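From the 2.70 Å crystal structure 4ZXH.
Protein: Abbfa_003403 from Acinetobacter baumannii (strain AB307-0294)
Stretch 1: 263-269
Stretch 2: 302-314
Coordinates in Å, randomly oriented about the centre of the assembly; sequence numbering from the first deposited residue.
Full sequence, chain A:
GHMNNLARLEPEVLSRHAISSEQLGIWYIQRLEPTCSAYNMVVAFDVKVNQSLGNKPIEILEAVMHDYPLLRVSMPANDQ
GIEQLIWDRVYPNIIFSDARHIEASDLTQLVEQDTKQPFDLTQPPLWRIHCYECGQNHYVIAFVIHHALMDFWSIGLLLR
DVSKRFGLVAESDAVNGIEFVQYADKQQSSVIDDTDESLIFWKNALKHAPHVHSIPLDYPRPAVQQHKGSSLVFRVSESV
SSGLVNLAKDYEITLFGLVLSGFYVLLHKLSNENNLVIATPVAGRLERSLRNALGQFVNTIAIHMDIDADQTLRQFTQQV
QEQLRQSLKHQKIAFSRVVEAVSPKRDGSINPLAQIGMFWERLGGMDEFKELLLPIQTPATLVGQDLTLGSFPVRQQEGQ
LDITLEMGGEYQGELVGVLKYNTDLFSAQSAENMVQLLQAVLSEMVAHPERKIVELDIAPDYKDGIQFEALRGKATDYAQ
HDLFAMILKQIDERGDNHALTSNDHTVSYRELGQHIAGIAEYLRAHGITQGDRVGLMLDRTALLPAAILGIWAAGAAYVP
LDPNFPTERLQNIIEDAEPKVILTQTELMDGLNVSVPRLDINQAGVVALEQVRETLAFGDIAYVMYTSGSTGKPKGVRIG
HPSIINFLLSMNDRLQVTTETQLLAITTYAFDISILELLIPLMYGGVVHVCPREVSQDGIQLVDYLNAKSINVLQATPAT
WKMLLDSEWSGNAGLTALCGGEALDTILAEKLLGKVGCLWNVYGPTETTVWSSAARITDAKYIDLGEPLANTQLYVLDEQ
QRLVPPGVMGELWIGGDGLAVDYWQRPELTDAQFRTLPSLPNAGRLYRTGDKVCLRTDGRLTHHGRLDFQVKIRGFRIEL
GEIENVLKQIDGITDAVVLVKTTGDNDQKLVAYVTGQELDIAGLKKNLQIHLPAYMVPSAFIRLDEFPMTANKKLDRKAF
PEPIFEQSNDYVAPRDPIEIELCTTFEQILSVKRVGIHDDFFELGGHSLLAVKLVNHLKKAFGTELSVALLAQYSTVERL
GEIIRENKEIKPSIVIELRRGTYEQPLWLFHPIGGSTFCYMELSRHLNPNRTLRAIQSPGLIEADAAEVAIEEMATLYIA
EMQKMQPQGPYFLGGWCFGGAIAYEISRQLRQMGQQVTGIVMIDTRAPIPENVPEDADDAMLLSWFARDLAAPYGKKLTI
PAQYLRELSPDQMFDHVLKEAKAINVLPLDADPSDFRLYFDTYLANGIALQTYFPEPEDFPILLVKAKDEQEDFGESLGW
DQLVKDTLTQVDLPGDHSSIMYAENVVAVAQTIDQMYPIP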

# COMPACT_ATOMS: atom_id res chain seq x y z
N PHE A 263 -0.33 -17.68 20.90
CA PHE A 263 -0.48 -16.52 20.03
C PHE A 263 -0.39 -16.91 18.55
O PHE A 263 -1.23 -16.48 17.76
N TYR A 264 0.61 -17.71 18.18
CA TYR A 264 0.69 -18.25 16.82
C TYR A 264 -0.60 -18.99 16.43
O TYR A 264 -1.16 -18.75 15.37
N VAL A 265 -1.04 -19.90 17.30
CA VAL A 265 -2.26 -20.65 17.03
C VAL A 265 -3.40 -19.69 16.74
O VAL A 265 -4.13 -19.86 15.77
N LEU A 266 -3.53 -18.65 17.56
CA LEU A 266 -4.51 -17.60 17.31
C LEU A 266 -4.39 -16.96 15.91
O LEU A 266 -5.37 -16.88 15.19
N LEU A 267 -3.19 -16.49 15.54
CA LEU A 267 -3.03 -15.80 14.25
C LEU A 267 -3.21 -16.76 13.07
O LEU A 267 -3.62 -16.35 11.99
N HIS A 268 -2.91 -18.04 13.30
CA HIS A 268 -3.17 -19.10 12.33
C HIS A 268 -4.65 -19.24 12.03
O HIS A 268 -5.05 -19.34 10.87
N LYS A 269 -5.46 -19.25 13.09
CA LYS A 269 -6.91 -19.35 12.96
C LYS A 269 -7.52 -18.10 12.33
O LYS A 269 -8.45 -18.21 11.53
N ALA A 302 12.95 -11.70 15.29
CA ALA A 302 11.79 -12.21 14.55
C ALA A 302 11.76 -13.74 14.49
O ALA A 302 12.65 -14.38 13.92
N ILE A 303 10.72 -14.34 15.07
CA ILE A 303 10.55 -15.78 15.02
C ILE A 303 9.55 -16.16 13.94
O ILE A 303 8.35 -15.89 14.07
N HIS A 304 10.04 -16.78 12.88
CA HIS A 304 9.18 -17.22 11.79
C HIS A 304 8.89 -18.71 11.97
O HIS A 304 9.80 -19.53 11.89
N MET A 305 7.62 -19.03 12.24
CA MET A 305 7.17 -20.42 12.44
C MET A 305 6.44 -20.92 11.21
O MET A 305 5.61 -20.23 10.65
N ASP A 306 6.73 -22.15 10.81
CA ASP A 306 5.89 -22.79 9.81
C ASP A 306 4.92 -23.69 10.56
O ASP A 306 5.31 -24.76 11.02
N ILE A 307 3.68 -23.23 10.72
CA ILE A 307 2.64 -24.02 11.37
C ILE A 307 2.31 -25.27 10.59
O ILE A 307 2.05 -25.20 9.39
N ASP A 308 2.33 -26.40 11.28
CA ASP A 308 1.81 -27.65 10.75
C ASP A 308 0.53 -28.00 11.52
O ASP A 308 0.59 -28.47 12.65
N ALA A 309 -0.63 -27.78 10.90
CA ALA A 309 -1.93 -27.98 11.57
C ALA A 309 -2.15 -29.41 12.07
O ALA A 309 -3.06 -29.67 12.87
N ASP A 310 -1.30 -30.32 11.61
CA ASP A 310 -1.40 -31.73 11.97
C ASP A 310 -0.77 -31.99 13.34
O ASP A 310 -1.11 -32.96 14.00
N GLN A 311 0.12 -31.10 13.76
CA GLN A 311 0.75 -31.19 15.08
C GLN A 311 -0.26 -31.08 16.22
O GLN A 311 -1.25 -30.35 16.11
N THR A 312 -0.04 -31.79 17.31
CA THR A 312 -0.84 -31.56 18.51
C THR A 312 -0.35 -30.27 19.17
O THR A 312 0.72 -29.78 18.84
N LEU A 313 -1.13 -29.72 20.10
CA LEU A 313 -0.68 -28.51 20.79
C LEU A 313 0.56 -28.79 21.62
O LEU A 313 1.40 -27.92 21.79
N ARG A 314 0.66 -30.00 22.17
CA ARG A 314 1.85 -30.38 22.92
C ARG A 314 3.04 -30.32 21.98
O ARG A 314 3.99 -29.57 22.21

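Stretch 1 is one segment of a longer helix, and stretch 2 packs against it as a strand, 302-306, followed by a loop that leads into another helix. The helix meets its partner along one side, where Y264 lies nearest M305 and, one turn later, H268 lies nearest I307. Together the two stretches bury 347 Å², most of it around two aromatic rings.

F263 is buried in the t rotamer (chi1 -157°), but its side chain stays 9.5 Å or more from stretch 2.

Y264 makes the largest contribution from the helix. Its CA-to-CB bond points toward the strand, and chi1 of -77° (m) with chi2 of -70° extends the ring across to I303 and M305. A buried tyrosine hydroxyl is costly to leave unpaired, and here Y264 OH donates a hydrogen bond to the backbone O of I303 at 2.8 Å, with the acceptor at the ring edge. With the acceptor near the ring plane, one face is met by M305, which has all three chi angles in m and lays its CG over that face, 3.3 Å from Y264 CZ, in a CH-pi contact. Its SD sits obliquely, 5.0 Å from the centroid of the Y264 ring, as the end of the methionine leads away. I303 (m, m) behaves similarly: its CB starts toward the helix, but the end of the side chain leads away, while its CG2 remains 4.3 Å from Y264 CZ. At the base of the tyrosine, Y264 CB meets I307 CD1 at 4.2 Å. The alternation typical of a strand is plain here, since H304, between I303 and M305, points away.

V265, in the t rotamer, points sideways and makes a lighter contact, its CG2 lying 4.4 Å from CD2 of L313. The leucine, m at chi1 and t at chi2, also starts sideways, but its end comes nearer, so two branched aliphatic side chains meet where the second helix begins. L266 and L267 belong to other sides of the helix and do not reach stretch 2.

H268 returns to the interface one turn after Y264; its backbone N bonds to Y264 O at 2.8 Å. With chi1 at 175° (t), its ring offers a face to I307, whose CG2 stands 4.0 Å from the ring centroid and only 9° off the normal, a well-centred CH-pi contact. The m, m isoleucine thus touches both Y264 and H268. The small methyl of A309 approaches obliquely, its CB 4.2 Å from H268 NE2. Histidine combines a flat surface for such aliphatic groups with polar ring nitrogens, and ND1 is hydrogen-bonded elsewhere in the structure. A309 lies in a type I turn from D308 to Q311, closed by the bond from Q311 N to D308 O at 2.9 Å.

K269 ends the segment pointing sideways, and its amine is satisfied elsewhere in the structure.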

# COMPACT_ATOMS: atom_id res chain seq x y z
CB PHE A 263 0.57 -15.46 20.36
CG PHE A 263 0.18 -14.07 19.93
CD1 PHE A 263 -1.15 -13.75 19.73
CD2 PHE A 263 1.14 -13.09 19.77
CE1 PHE A 263 -1.52 -12.48 19.35
CE2 PHE A 263 0.78 -11.81 19.39
CZ PHE A 263 -0.56 -11.50 19.17
CB TYR A 264 1.87 -19.22 16.68
CG TYR A 264 3.23 -18.59 16.56
CD1 TYR A 264 3.61 -17.90 15.43
CD2 TYR A 264 4.17 -18.75 17.57
CE1 TYR A 264 4.85 -17.36 15.31
CE2 TYR A 264 5.42 -18.20 17.47
CZ TYR A 264 5.76 -17.50 16.34
OH TYR A 264 7.02 -16.96 16.24
CB VAL A 265 -2.64 -21.58 18.21
CG1 VAL A 265 -4.08 -22.04 18.09
CG2 VAL A 265 -1.71 -22.78 18.24
CB LEU A 266 -4.40 -16.50 18.36
CG LEU A 266 -5.41 -15.39 18.05
CD1 LEU A 266 -6.81 -15.97 18.08
CD2 LEU A 266 -5.30 -14.20 18.98
CB LEU A 267 -1.66 -15.14 14.18
CG LEU A 267 -1.33 -14.25 15.39
CD1 LEU A 267 0.16 -13.90 15.43
CD2 LEU A 267 -2.18 -12.98 15.41
CB HIS A 268 -2.63 -20.43 12.85
CG HIS A 268 -2.95 -21.60 11.97
ND1 HIS A 268 -2.43 -21.74 10.71
CD2 HIS A 268 -3.74 -22.68 12.18
CE1 HIS A 268 -2.89 -22.86 10.17
NE2 HIS A 268 -3.68 -23.45 11.04
CB LYS A 269 -7.56 -19.62 14.32
CG LYS A 269 -7.31 -21.02 14.88
CD LYS A 269 -7.51 -22.07 13.80
CE LYS A 269 -7.22 -23.48 14.30
NZ LYS A 269 -7.52 -24.48 13.23
CB ALA A 302 11.76 -11.62 13.15
CB ILE A 303 10.07 -16.36 16.36
CG1 ILE A 303 10.93 -15.86 17.52
CG2 ILE A 303 10.06 -17.85 16.30
CD1 ILE A 303 12.38 -16.13 17.33
CB HIS A 304 9.84 -16.92 10.44
CG HIS A 304 9.18 -17.58 9.27
ND1 HIS A 304 9.88 -17.96 8.14
CD2 HIS A 304 7.89 -17.93 9.04
CE1 HIS A 304 9.06 -18.52 7.28
NE2 HIS A 304 7.84 -18.51 7.80
CB MET A 305 6.22 -20.54 13.65
CG MET A 305 6.82 -20.30 15.04
SD MET A 305 7.92 -21.59 15.60
CE MET A 305 6.94 -23.04 15.20
CB ASP A 306 6.72 -23.58 8.81
CG ASP A 306 5.93 -23.98 7.57
OD1 ASP A 306 4.68 -23.87 7.61
OD2 ASP A 306 6.54 -24.38 6.57
CB ILE A 307 1.32 -23.26 11.55
CG1 ILE A 307 1.56 -21.88 12.14
CG2 ILE A 307 0.36 -24.07 12.42
CD1 ILE A 307 2.16 -21.93 13.48
CB ASP A 308 2.87 -28.75 10.89
CG ASP A 308 2.40 -30.11 10.41
OD1 ASP A 308 1.40 -30.20 9.65
OD2 ASP A 308 3.03 -31.10 10.82
CB ALA A 309 -3.07 -27.60 10.62
CB ASP A 310 -0.73 -32.58 10.88
CG ASP A 310 -1.04 -34.06 11.01
OD1 ASP A 310 -2.04 -34.41 11.67
OD2 ASP A 310 -0.28 -34.86 10.43
CB GLN A 311 1.82 -30.09 15.25
CG GLN A 311 3.01 -30.17 14.29
CD GLN A 311 3.90 -31.37 14.56
OE1 GLN A 311 4.21 -31.69 15.71
NE2 GLN A 311 4.31 -32.06 13.50
CB THR A 312 -0.74 -32.73 19.50
OG1 THR A 312 0.54 -32.72 20.14
CG2 THR A 312 -0.94 -34.05 18.79
CB LEU A 313 -1.76 -27.95 21.70
CG LEU A 313 -3.11 -27.62 21.09
CD1 LEU A 313 -4.03 -27.06 22.17
CD2 LEU A 313 -2.95 -26.65 19.93
CB ARG A 314 1.71 -31.79 23.52
CG ARG A 314 3.00 -32.30 24.16
CD ARG A 314 2.85 -33.71 24.71
NE ARG A 314 1.71 -33.83 25.63
CZ ARG A 314 1.79 -33.77 26.96
NH1 ARG A 314 2.97 -33.59 27.56
NH2 ARG A 314 0.70 -33.89 27.70